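Local coordinates for protein L-threonine dehydrogenase (Flavobacterium frigidimaris, PDB 2YY7) that probably oxidises L-threonine at its third carbon, using bound NAD, as an intermediate short-chain dehydrogenase-reductase resembling UDP-galactose 4-epimerase, at residues D164-I168 / I226-V231; G183-Y187 / Y201-L205; S207-M213 / A244-T250; E232-I236 / E290-W294. All coordinates share one frame; numbering follows the deposited sequence.

Interaction 1: D164-I168 / I226-V231; sequences DVRSI and IMKAPV
The carboxyl end of helix 216-228 is tied to strand 164-174 of the Rossmann sheet by Arg166, which reaches into the turn formed by Ile226 to Ala229. Its NH1 donates to Ile226 O at 2.8 Å, in both the carbonyl and guanidinium planes, and to Ala229 O at 2.7 Å, with the donor tilted 27° from that carbonyl plane. One nitrogen therefore serves two backbone oxygens that lie where the helix stops. The chain of Arg166 is extended from CG to NE (chi2 -176°, chi3 -177°), which carries the guanidinium the full distance, and CD passes 4.0 Å from Met227 SD on the way. Asp164 holds the group flat from the side: NE meets OD1 at 2.9 Å and NH2 meets OD2, the two-nitrogen grip of a salt bridge. A water joins NH2 to Ala229 O. Deeper in, Ile168 CG2 packs on Ile226 CD1 at 3.8 Å, as suits branched aliphatics in a buried layer. A leucine in place of Arg166 would probably leave Ile226 O and Ala229 O without the arginine N-H and the Asp164 carboxylate without its mate. The tie belongs to the alpha/beta layering of the Rossmann fold, in which helix 216-228 lies against the parallel sheet.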
loop_
_atom_site.group_PDB
_atom_site.type_symbol
_atom_site.label_atom_id
_atom_site.label_comp_id
_atom_site.label_asym_id
_atom_site.label_seq_id
_atom_site.Cartn_x
_atom_site.Cartn_y
_atom_site.Cartn_z
ATOM N N ASP A 164 3.283 15.290 13.030
ATOM C CA ASP A 164 4.471 15.761 12.322
ATOM C C ASP A 164 5.375 14.558 12.062
ATOM O O ASP A 164 6.219 14.219 12.892
ATOM C CB ASP A 164 5.233 16.789 13.164
ATOM C CG ASP A 164 6.370 17.458 12.394
ATOM O OD1 ASP A 164 6.702 17.018 11.272
ATOM O OD2 ASP A 164 6.943 18.432 12.921
ATOM N N VAL A 165 5.182 13.905 10.920
ATOM C CA VAL A 165 5.998 12.749 10.555
ATOM C C VAL A 165 6.708 13.056 9.242
ATOM O O VAL A 165 6.079 13.439 8.254
ATOM C CB VAL A 165 5.142 11.464 10.411
ATOM C CG1 VAL A 165 3.967 11.712 9.471
ATOM C CG2 VAL A 165 6.009 10.317 9.902
ATOM N N ARG A 166 8.025 12.892 9.245
ATOM C CA ARG A 166 8.838 13.183 8.075
ATOM C C ARG A 166 9.530 11.927 7.579
ATOM O O ARG A 166 9.963 11.091 8.374
ATOM C CB ARG A 166 9.851 14.265 8.441
ATOM C CG ARG A 166 9.185 15.404 9.208
ATOM C CD ARG A 166 10.108 16.564 9.533
ATOM N NE ARG A 166 9.387 17.564 10.316
ATOM C CZ ARG A 166 9.852 18.769 10.625
ATOM N NH1 ARG A 166 11.055 19.146 10.220
ATOM N NH2 ARG A 166 9.106 19.599 11.346
ATOM N N SER A 167 9.643 11.801 6.260
ATOM C CA SER A 167 10.250 10.620 5.663
ATOM C C SER A 167 11.018 10.877 4.371
ATOM O O SER A 167 10.767 11.849 3.660
ATOM C CB SER A 167 9.160 9.583 5.379
ATOM O OG SER A 167 9.708 8.391 4.834
ATOM N N ILE A 168 11.967 9.990 4.090
ATOM C CA ILE A 168 12.742 10.047 2.863
ATOM C C ILE A 168 12.934 8.624 2.337
ATOM O O ILE A 168 13.072 7.668 3.107
ATOM C CB ILE A 168 14.132 10.733 3.054
ATOM C CG1 ILE A 168 14.908 10.076 4.188
ATOM C CG2 ILE A 168 13.947 12.220 3.346
ATOM C CD1 ILE A 168 16.198 10.816 4.524
ATOM N N ILE A 226 16.166 17.193 7.330
ATOM C CA ILE A 226 14.723 17.239 7.114
ATOM C C ILE A 226 14.003 17.335 8.459
ATOM O O ILE A 226 12.944 17.954 8.570
ATOM C CB ILE A 226 14.204 15.996 6.333
ATOM C CG1 ILE A 226 12.726 16.204 5.974
ATOM C CG2 ILE A 226 14.372 14.735 7.165
ATOM C CD1 ILE A 226 12.145 15.151 5.041
ATOM N N MET A 227 14.591 16.733 9.489
ATOM C CA MET A 227 14.001 16.763 10.825
ATOM C C MET A 227 14.166 18.106 11.538
ATOM O O MET A 227 13.283 18.521 12.290
ATOM C CB MET A 227 14.593 15.642 11.685
ATOM C CG MET A 227 14.003 14.268 11.387
ATOM S SD MET A 227 12.255 14.135 11.880
ATOM C CE MET A 227 12.427 13.561 13.541
ATOM N N LYS A 228 15.287 18.790 11.312
ATOM C CA LYS A 228 15.503 20.084 11.967
ATOM C C LYS A 228 14.861 21.242 11.204
ATOM O O LYS A 228 14.738 22.346 11.731
ATOM C CB LYS A 228 16.997 20.370 12.137
ATOM C CG LYS A 228 17.729 20.624 10.833
ATOM C CD LYS A 228 19.074 21.309 11.065
ATOM C CE LYS A 228 19.996 20.480 11.943
ATOM N NZ LYS A 228 21.334 21.127 12.089
ATOM N N ALA A 229 14.450 20.995 9.966
ATOM C CA ALA A 229 13.835 22.039 9.156
ATOM C C ALA A 229 12.493 22.499 9.719
ATOM O O ALA A 229 11.785 21.732 10.376
ATOM C CB ALA A 229 13.650 21.548 7.727
ATOM N N PRO A 230 12.136 23.771 9.487
ATOM C CA PRO A 230 10.856 24.276 9.988
ATOM C C PRO A 230 9.710 23.478 9.359
ATOM O O PRO A 230 9.780 23.084 8.192
ATOM C CB PRO A 230 10.870 25.750 9.569
ATOM C CG PRO A 230 11.803 25.781 8.395
ATOM C CD PRO A 230 12.902 24.842 8.826
ATOM N N VAL A 231 8.664 23.237 10.138
ATOM C CA VAL A 231 7.529 22.453 9.673
ATOM C C VAL A 231 6.909 22.918 8.357
ATOM O O VAL A 231 6.495 22.089 7.543
ATOM C CB VAL A 231 6.417 22.391 10.752
ATOM C CG1 VAL A 231 5.742 23.751 10.898
ATOM C CG2 VAL A 231 5.404 21.318 10.390
HETATM O O HOH W 1 10.553 21.710 13.032
#

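Interaction 2: G183-Y187 / Y201-L205; sequences GTTDY and YECFL
Tyr187, the first residue of helix 187-197, packs against Tyr201, Cys203, Phe204 and Leu205, on and just after strand 200-203. That strand pairs in parallel with strand 264-267, in the part of the fold that in extended short-chain dehydrogenases usually forms the substrate-side lobe.

Aromatic contacts dominate. Phe204 presents one face to Tyr187 CB, which stands 4.0 Å from the ring centroid and 26° off the normal, a CH-pi contact displaced toward the rim. Its CG lies between the backbone N and the carbonyl carbon (chi1 64°), a turn that brings the ring against Tyr187 CB and the backbone N of Tyr187; Arg272 adds a cation-pi interaction with the same ring. A flat, broad side chain suits this place, because it can fill the wedge between helix start and strand.

The sulfur contact is oblique: Cys203 SG lies 4.2 Å from the centroid of the Tyr187 ring and 39° off its normal, with CD2 the nearest ring atom at 3.5 Å. A small, polarisable thiol suits a place beside the ring.

Outside these pi contacts, the hydroxyl end of Tyr201 packs on a methylene, OH approaching Tyr187 CB at 3.3 Å. Among aliphatic groups, Leu205 crosses Tyr187 at about a right angle, CD2 reaching Tyr187 CD1 at 3.9 Å. Within the loop, a weak hydrogen bond of 2.7 Å runs from Gly183 N to Asp186 OD2. At the Phe204 rim, Thr184 O lies in the ring plane, 3.3 Å from CE1.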
loop_
_atom_site.group_PDB
_atom_site.type_symbol
_atom_site.label_atom_id
_atom_site.label_comp_id
_atom_site.label_asym_id
_atom_site.label_seq_id
_atom_site.Cartn_x
_atom_site.Cartn_y
_atom_site.Cartn_z
ATOM N N GLY A 183 19.961 -5.765 2.494
ATOM C CA GLY A 183 19.225 -5.047 1.470
ATOM C C GLY A 183 19.680 -5.611 0.138
ATOM O O GLY A 183 20.565 -6.465 0.105
ATOM N N THR A 184 19.091 -5.147 -0.956
ATOM C CA THR A 184 19.469 -5.641 -2.277
ATOM C C THR A 184 20.701 -4.913 -2.807
ATOM O O THR A 184 21.359 -5.375 -3.739
ATOM C CB THR A 184 18.306 -5.467 -3.276
ATOM O OG1 THR A 184 17.161 -6.187 -2.803
ATOM C CG2 THR A 184 18.691 -5.992 -4.639
ATOM N N THR A 185 21.013 -3.774 -2.197
ATOM C CA THR A 185 22.153 -2.962 -2.602
ATOM C C THR A 185 23.404 -3.233 -1.766
ATOM O O THR A 185 24.430 -2.574 -1.940
ATOM C CB THR A 185 21.800 -1.463 -2.494
ATOM O OG1 THR A 185 21.282 -1.185 -1.186
ATOM C CG2 THR A 185 20.746 -1.086 -3.526
ATOM N N ASP A 186 23.324 -4.208 -0.866
ATOM C CA ASP A 186 24.442 -4.531 0.014
ATOM C C ASP A 186 25.760 -4.877 -0.685
ATOM O O ASP A 186 26.822 -4.809 -0.065
ATOM C CB ASP A 186 24.045 -5.667 0.961
ATOM C CG ASP A 186 22.952 -5.259 1.944
ATOM O OD1 ASP A 186 22.399 -4.143 1.818
ATOM O OD2 ASP A 186 22.646 -6.060 2.847
ATOM N N TYR A 187 25.706 -5.234 -1.966
ATOM C CA TYR A 187 26.934 -5.578 -2.682
ATOM C C TYR A 187 27.894 -4.389 -2.732
ATOM O O TYR A 187 29.108 -4.575 -2.792
ATOM C CB TYR A 187 26.637 -6.038 -4.117
ATOM C CG TYR A 187 26.655 -4.916 -5.133
ATOM C CD1 TYR A 187 25.499 -4.196 -5.432
ATOM C CD2 TYR A 187 27.846 -4.538 -5.760
ATOM C CE1 TYR A 187 25.529 -3.123 -6.333
ATOM C CE2 TYR A 187 27.887 -3.464 -6.654
ATOM C CZ TYR A 187 26.724 -2.765 -6.933
ATOM O OH TYR A 187 26.764 -1.694 -7.802
ATOM N N TYR A 201 36.188 -10.224 -5.619
ATOM C CA TYR A 201 34.820 -10.274 -5.120
ATOM C C TYR A 201 33.869 -10.964 -6.090
ATOM O O TYR A 201 34.000 -10.835 -7.307
ATOM C CB TYR A 201 34.326 -8.843 -4.848
ATOM C CG TYR A 201 32.869 -8.725 -4.428
ATOM C CD1 TYR A 201 32.004 -7.859 -5.098
ATOM C CD2 TYR A 201 32.359 -9.473 -3.366
ATOM C CE1 TYR A 201 30.670 -7.739 -4.728
ATOM C CE2 TYR A 201 31.019 -9.361 -2.981
ATOM C CZ TYR A 201 30.180 -8.491 -3.671
ATOM O OH TYR A 201 28.856 -8.383 -3.321
ATOM N N GLU A 202 32.923 -11.712 -5.535
ATOM C CA GLU A 202 31.911 -12.384 -6.332
ATOM C C GLU A 202 30.610 -11.637 -6.043
ATOM O O GLU A 202 30.011 -11.788 -4.979
ATOM C CB GLU A 202 31.817 -13.863 -5.942
ATOM C CG GLU A 202 33.072 -14.657 -6.329
ATOM C CD GLU A 202 32.939 -16.151 -6.080
ATOM O OE1 GLU A 202 33.870 -16.902 -6.438
ATOM O OE2 GLU A 202 31.906 -16.576 -5.526
ATOM N N CYS A 203 30.202 -10.815 -7.003
ATOM C CA CYS A 203 29.009 -9.976 -6.908
ATOM C C CYS A 203 27.688 -10.729 -7.109
ATOM O O CYS A 203 27.573 -11.549 -8.021
ATOM C CB CYS A 203 29.127 -8.859 -7.946
ATOM S SG CYS A 203 28.004 -7.475 -7.733
ATOM N N PHE A 204 26.688 -10.443 -6.276
ATOM C CA PHE A 204 25.400 -11.117 -6.403
ATOM C C PHE A 204 24.401 -10.416 -7.333
ATOM O O PHE A 204 23.215 -10.750 -7.350
ATOM C CB PHE A 204 24.776 -11.366 -5.019
ATOM C CG PHE A 204 24.439 -10.118 -4.248
ATOM C CD1 PHE A 204 23.341 -9.338 -4.597
ATOM C CD2 PHE A 204 25.192 -9.753 -3.130
ATOM C CE1 PHE A 204 22.991 -8.217 -3.842
ATOM C CE2 PHE A 204 24.851 -8.634 -2.370
ATOM C CZ PHE A 204 23.749 -7.866 -2.724
ATOM N N LEU A 205 24.900 -9.459 -8.108
ATOM C CA LEU A 205 24.104 -8.717 -9.086
ATOM C C LEU A 205 24.934 -8.653 -10.375
ATOM O O LEU A 205 26.161 -8.585 -10.309
ATOM C CB LEU A 205 23.824 -7.300 -8.579
ATOM C CG LEU A 205 22.393 -6.919 -8.181
ATOM C CD1 LEU A 205 21.716 -8.030 -7.389
ATOM C CD2 LEU A 205 22.447 -5.629 -7.380
#

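Interaction 3: S207-M213 / A244-T250; sequences SETKMPM and AMSFTPT
Ala244 CB lies 3.7 Å from Met213 O. Met245 and Met213 then form an antiparallel hydrogen-bonded pair, Met213 N reaching Met245 O at 2.7 Å from 49° out of the carbonyl plane. Ser246 faces Pro212 in a non-hydrogen-bonded pair, a position where the pairing with 245-247 asks for no N-H from the proline; Ser246 CA instead comes 3.1 Å from Met211 O, and its hydroxyl bonds Ala281 O. This short antiparallel pairing adds a strand of reversed direction to the otherwise parallel Rossmann-type sheet. Phe247 exchanges backbone bonds with Met211; its CG lies between the backbone N and the carbonyl carbon (chi1 60°), which brings the ring against Met213, and the two side chains cross at about a right angle, CZ meeting Met213 CG at 3.5 Å. Met213 SD makes an oblique Met-aromatic contact, and Met245 CE lies at the ring edge, in plane. A serine in place of Phe247 would probably open a gap beside Met213 CB and CG and Met245 CE and take the ring from the Met213 sulfur. Thr248 OG1 caps helix 249-257 while Glu251 OE1 accepts from Thr248 N, as in a capping box, and a water links OG1 to Glu208 OE1. Pro249 suits the first helical turn, its CD 3.0 Å from Ser207 O. Thr250 N bonds that same oxygen, and Thr250 OG1 sits 2.8 Å from Glu208 OE2.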
loop_
_atom_site.group_PDB
_atom_site.type_symbol
_atom_site.label_atom_id
_atom_site.label_comp_id
_atom_site.label_asym_id
_atom_site.label_seq_id
_atom_site.Cartn_x
_atom_site.Cartn_y
_atom_site.Cartn_z
ATOM N N SER A 207 26.757 -7.294 -13.782
ATOM C CA SER A 207 27.599 -6.123 -14.019
ATOM C C SER A 207 26.988 -4.778 -14.396
ATOM O O SER A 207 27.491 -3.742 -13.963
ATOM C CB SER A 207 28.697 -6.469 -15.040
ATOM O OG SER A 207 28.204 -6.478 -16.367
ATOM N N GLU A 208 25.923 -4.769 -15.192
ATOM C CA GLU A 208 25.326 -3.502 -15.604
ATOM C C GLU A 208 24.041 -3.119 -14.864
ATOM O O GLU A 208 23.238 -2.341 -15.376
ATOM C CB GLU A 208 25.055 -3.516 -17.113
ATOM C CG GLU A 208 26.258 -3.911 -17.969
ATOM C CD GLU A 208 27.525 -3.156 -17.600
ATOM O OE1 GLU A 208 27.515 -1.907 -17.651
ATOM O OE2 GLU A 208 28.534 -3.817 -17.258
ATOM N N THR A 209 23.850 -3.660 -13.663
ATOM C CA THR A 209 22.666 -3.359 -12.862
ATOM C C THR A 209 22.822 -1.970 -12.241
ATOM O O THR A 209 23.387 -1.821 -11.154
ATOM C CB THR A 209 22.486 -4.410 -11.747
ATOM O OG1 THR A 209 22.405 -5.712 -12.337
ATOM C CG2 THR A 209 21.218 -4.148 -10.950
ATOM N N LYS A 210 22.331 -0.955 -12.948
ATOM C CA LYS A 210 22.425 0.426 -12.488
ATOM C C LYS A 210 21.396 0.707 -11.399
ATOM O O LYS A 210 20.211 0.427 -11.566
ATOM C CB LYS A 210 22.218 1.372 -13.673
ATOM C CG LYS A 210 22.420 2.844 -13.370
ATOM C CD LYS A 210 22.207 3.659 -14.635
ATOM C CE LYS A 210 22.265 5.147 -14.359
ATOM N NZ LYS A 210 23.565 5.511 -13.731
ATOM N N MET A 211 21.854 1.260 -10.280
ATOM C CA MET A 211 20.958 1.551 -9.165
ATOM C C MET A 211 21.268 2.873 -8.488
ATOM O O MET A 211 22.375 3.401 -8.611
ATOM C CB MET A 211 21.054 0.448 -8.109
ATOM C CG MET A 211 20.763 -0.951 -8.624
ATOM S SD MET A 211 20.967 -2.168 -7.300
ATOM C CE MET A 211 19.321 -2.161 -6.610
ATOM N N PRO A 212 20.282 3.426 -7.761
ATOM C CA PRO A 212 20.429 4.692 -7.030
ATOM C C PRO A 212 21.142 4.359 -5.721
ATOM O O PRO A 212 20.697 3.479 -4.974
ATOM C CB PRO A 212 18.986 5.127 -6.775
ATOM C CG PRO A 212 18.191 4.382 -7.816
ATOM C CD PRO A 212 18.864 3.043 -7.836
ATOM N N MET A 213 22.238 5.057 -5.443
ATOM C CA MET A 213 23.008 4.813 -4.230
ATOM C C MET A 213 23.338 6.114 -3.513
ATOM O O MET A 213 23.209 7.198 -4.084
ATOM C CB MET A 213 24.312 4.089 -4.581
ATOM C CG MET A 213 24.125 2.699 -5.178
ATOM S SD MET A 213 23.956 1.415 -3.927
ATOM C CE MET A 213 24.236 -0.060 -4.920
ATOM N N ALA A 244 21.622 10.868 -4.764
ATOM C CA ALA A 244 23.017 11.276 -4.682
ATOM C C ALA A 244 23.765 10.674 -5.870
ATOM O O ALA A 244 24.214 11.398 -6.755
ATOM C CB ALA A 244 23.638 10.803 -3.364
ATOM N N MET A 245 23.872 9.346 -5.896
ATOM C CA MET A 245 24.574 8.651 -6.973
ATOM C C MET A 245 23.749 7.566 -7.648
ATOM O O MET A 245 22.708 7.146 -7.149
ATOM C CB MET A 245 25.831 7.955 -6.444
ATOM C CG MET A 245 26.656 8.728 -5.448
ATOM S SD MET A 245 27.990 7.665 -4.857
ATOM C CE MET A 245 27.151 6.761 -3.543
ATOM N N SER A 246 24.265 7.104 -8.780
ATOM C CA SER A 246 23.682 6.020 -9.560
ATOM C C SER A 246 24.872 5.433 -10.297
ATOM O O SER A 246 25.608 6.153 -10.981
ATOM C CB SER A 246 22.635 6.529 -10.564
ATOM O OG SER A 246 21.353 6.654 -9.961
ATOM N N PHE A 247 25.085 4.134 -10.119
ATOM C CA PHE A 247 26.193 3.448 -10.761
ATOM C C PHE A 247 25.941 1.950 -10.860
ATOM O O PHE A 247 25.050 1.413 -10.207
ATOM C CB PHE A 247 27.506 3.729 -10.003
ATOM C CG PHE A 247 27.507 3.277 -8.551
ATOM C CD1 PHE A 247 27.613 1.926 -8.219
ATOM C CD2 PHE A 247 27.436 4.212 -7.521
ATOM C CE1 PHE A 247 27.651 1.511 -6.877
ATOM C CE2 PHE A 247 27.472 3.813 -6.173
ATOM C CZ PHE A 247 27.580 2.457 -5.854
ATOM N N THR A 248 26.724 1.283 -11.697
ATOM C CA THR A 248 26.616 -0.157 -11.897
ATOM C C THR A 248 27.762 -0.827 -11.152
ATOM O O THR A 248 28.696 -0.159 -10.704
ATOM C CB THR A 248 26.777 -0.523 -13.385
ATOM O OG1 THR A 248 28.063 -0.075 -13.834
ATOM C CG2 THR A 248 25.694 0.130 -14.235
ATOM N N PRO A 249 27.700 -2.157 -10.993
ATOM C CA PRO A 249 28.786 -2.847 -10.296
ATOM C C PRO A 249 30.098 -2.632 -11.056
ATOM O O PRO A 249 31.152 -2.441 -10.448
ATOM C CB PRO A 249 28.330 -4.300 -10.311
ATOM C CG PRO A 249 26.837 -4.163 -10.193
ATOM C CD PRO A 249 26.538 -3.047 -11.169
ATOM N N THR A 250 30.025 -2.650 -12.388
ATOM C CA THR A 250 31.212 -2.449 -13.215
ATOM C C THR A 250 31.869 -1.118 -12.866
ATOM O O THR A 250 33.092 -1.039 -12.715
ATOM C CB THR A 250 30.874 -2.442 -14.729
ATOM O OG1 THR A 250 30.312 -3.703 -15.105
ATOM C CG2 THR A 250 32.132 -2.198 -15.559
HETATM O O HOH W 2 28.781 0.006 -16.318
HETATM O O HOH W 3 24.453 -0.782 -8.820
#

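Interaction 4: E232-I236 / E290-W294; sequences EKIKI and EDWDW
Asp291 and Lys235 meet because each turns its CG anti to its own carbonyl carbon, beside the backbone N (chi1 -64° and -57°), so that the carboxylate comes to lie against the aliphatic part of the lysine. The two side chains cross obliquely: Asp291 OD2 is 3.6 Å from Lys235 CB, and OD1 is equally close to Lys235 CD. The lysine chain then bends at its last torsion, and NZ ends 5.5 Å from Asp291 OD1, too far for a salt bridge, where it makes a weak hydrogen bond to Glu232 O. The carboxylate has a firmer mate in Tyr240, whose OH bonds Asp291 OD2 and also receives the backbone N of both Lys235 and Ile236. That hydroxyl thus links loop and helix.

Lys233 behaves differently. Its extended chain runs beside the Asp291 carbonyl, CB 3.5 Å from Asp291 O, and brings NZ within 4.3 Å of Asp293 OD2; at that separation the opposite charges may attract, without forming a bridge. Long, flexible lysines suit the surface side of the contact, since their methylenes can cover backbone while the ammonium group stays near the surface. On the buried side, Ile234 CD1 approaches Trp292 CD1 at 4.4 Å, obliquely to the ring. Trp292 and Tyr240 stack edge-to-face (T-shaped). Asp293, with positive phi, turns the chain away as helix 286-292 ends. Together these contacts join the loop between helix 216-228 and strand 240-241 to helix 286-292, a peripheral layer laid over the Rossmann-type core.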
loop_
_atom_site.group_PDB
_atom_site.type_symbol
_atom_site.label_atom_id
_atom_site.label_comp_id
_atom_site.label_asym_id
_atom_site.label_seq_id
_atom_site.Cartn_x
_atom_site.Cartn_y
_atom_site.Cartn_z
ATOM N N GLU A 232 6.847 24.230 8.135
ATOM C CA GLU A 232 6.250 24.742 6.904
ATOM C C GLU A 232 7.043 24.406 5.644
ATOM O O GLU A 232 6.557 24.609 4.532
ATOM C CB GLU A 232 6.040 26.260 6.984
ATOM C CG GLU A 232 7.311 27.081 7.090
ATOM C CD GLU A 232 7.767 27.289 8.524
ATOM O OE1 GLU A 232 8.804 27.960 8.714
ATOM O OE2 GLU A 232 7.097 26.793 9.458
ATOM N N LYS A 233 8.259 23.893 5.810
ATOM C CA LYS A 233 9.083 23.531 4.661
ATOM C C LYS A 233 8.861 22.089 4.232
ATOM O O LYS A 233 9.270 21.695 3.143
ATOM C CB LYS A 233 10.568 23.753 4.962
ATOM C CG LYS A 233 11.005 25.207 4.840
ATOM C CD LYS A 233 12.508 25.340 4.999
ATOM C CE LYS A 233 12.958 26.786 4.866
ATOM N NZ LYS A 233 14.427 26.919 5.106
ATOM N N ILE A 234 8.220 21.306 5.094
ATOM C CA ILE A 234 7.927 19.910 4.787
ATOM C C ILE A 234 6.594 19.913 4.046
ATOM O O ILE A 234 5.534 19.968 4.661
ATOM C CB ILE A 234 7.800 19.072 6.080
ATOM C CG1 ILE A 234 9.067 19.231 6.928
ATOM C CG2 ILE A 234 7.561 17.603 5.733
ATOM C CD1 ILE A 234 10.356 18.841 6.218
ATOM N N LYS A 235 6.653 19.861 2.720
ATOM C CA LYS A 235 5.447 19.903 1.908
ATOM C C LYS A 235 4.904 18.543 1.478
ATOM O O LYS A 235 3.746 18.433 1.078
ATOM C CB LYS A 235 5.696 20.785 0.683
ATOM C CG LYS A 235 6.149 22.201 1.054
ATOM C CD LYS A 235 6.285 23.088 -0.167
ATOM C CE LYS A 235 6.819 24.463 0.213
ATOM N NZ LYS A 235 5.968 25.130 1.239
ATOM N N ILE A 236 5.739 17.514 1.552
ATOM C CA ILE A 236 5.317 16.170 1.186
ATOM C C ILE A 236 5.253 15.368 2.485
ATOM O O ILE A 236 6.231 15.294 3.235
ATOM C CB ILE A 236 6.307 15.526 0.193
ATOM C CG1 ILE A 236 6.403 16.400 -1.066
ATOM C CG2 ILE A 236 5.840 14.117 -0.174
ATOM C CD1 ILE A 236 7.343 15.868 -2.134
ATOM N N GLU A 290 14.365 21.448 -3.320
ATOM C CA GLU A 290 13.601 22.692 -3.352
ATOM C C GLU A 290 12.909 23.014 -2.023
ATOM O O GLU A 290 12.968 24.151 -1.550
ATOM C CB GLU A 290 12.561 22.627 -4.480
ATOM C CG GLU A 290 11.516 23.732 -4.462
ATOM C CD GLU A 290 10.493 23.586 -5.582
ATOM O OE1 GLU A 290 9.518 24.366 -5.609
ATOM O OE2 GLU A 290 10.664 22.689 -6.437
ATOM N N ASP A 291 12.267 22.017 -1.419
ATOM C CA ASP A 291 11.550 22.225 -0.158
ATOM C C ASP A 291 12.408 22.465 1.078
ATOM O O ASP A 291 12.138 23.389 1.848
ATOM C CB ASP A 291 10.609 21.051 0.123
ATOM C CG ASP A 291 9.503 20.927 -0.910
ATOM O OD1 ASP A 291 9.327 21.864 -1.719
ATOM O OD2 ASP A 291 8.804 19.890 -0.901
ATOM N N TRP A 292 13.425 21.635 1.293
ATOM C CA TRP A 292 14.270 21.822 2.465
ATOM C C TRP A 292 15.769 21.888 2.190
ATOM O O TRP A 292 16.583 21.600 3.067
ATOM C CB TRP A 292 13.969 20.752 3.530
ATOM C CG TRP A 292 13.827 19.351 3.018
ATOM C CD1 TRP A 292 12.708 18.783 2.473
ATOM C CD2 TRP A 292 14.824 18.322 3.049
ATOM N NE1 TRP A 292 12.945 17.461 2.170
ATOM C CE2 TRP A 292 14.236 17.153 2.513
ATOM C CE3 TRP A 292 16.156 18.272 3.481
ATOM C CZ2 TRP A 292 14.936 15.945 2.398
ATOM C CZ3 TRP A 292 16.853 17.072 3.368
ATOM C CH2 TRP A 292 16.239 15.925 2.830
ATOM N N ASP A 293 16.123 22.281 0.971
ATOM C CA ASP A 293 17.519 22.442 0.576
ATOM C C ASP A 293 18.412 21.213 0.629
ATOM O O ASP A 293 19.580 21.313 1.006
ATOM C CB ASP A 293 18.168 23.547 1.409
ATOM C CG ASP A 293 17.627 24.919 1.077
ATOM O OD1 ASP A 293 17.718 25.314 -0.105
ATOM O OD2 ASP A 293 17.116 25.598 1.995
ATOM N N TRP A 294 17.883 20.055 0.253
ATOM C CA TRP A 294 18.703 18.853 0.252
ATOM C C TRP A 294 19.813 18.990 -0.787
ATOM O O TRP A 294 19.584 19.493 -1.883
ATOM C CB TRP A 294 17.865 17.619 -0.090
ATOM C CG TRP A 294 18.708 16.427 -0.481
ATOM C CD1 TRP A 294 18.612 15.698 -1.631
ATOM C CD2 TRP A 294 19.777 15.841 0.275
ATOM N NE1 TRP A 294 19.551 14.696 -1.640
ATOM C CE2 TRP A 294 20.282 14.759 -0.484
ATOM C CE3 TRP A 294 20.360 16.124 1.519
ATOM C CZ2 TRP A 294 21.342 13.958 -0.041
ATOM C CZ3 TRP A 294 21.416 15.326 1.960
ATOM C CH2 TRP A 294 21.895 14.256 1.179
#

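Overall arrangement
Interactions 1 and 4 adjoin, their centres 8 Å apart: Ile168, Ile226, Ile234 and Trp292 form a shared apolar boundary, and Arg166 also touches Ile234. Interactions 2 and 3 form a second neighbouring pair, where Tyr187 OH meets Phe247 and Pro249. About 31 Å separates the centres of interactions 1 and 2, on opposite sides of the chain's centre. Interaction 2 is wholly buried and relies on rings, sulfur and aliphatic groups. The others are partly exposed: interaction 3 is ruled by backbone pairing, interaction 1 by an arginine with its salt bridge, and interaction 4 by lysine methylenes over an aspartate, with an isoleucine-tryptophan contact on the buried side. Interactions 1 and 3 reach neighbouring strands of one sheet.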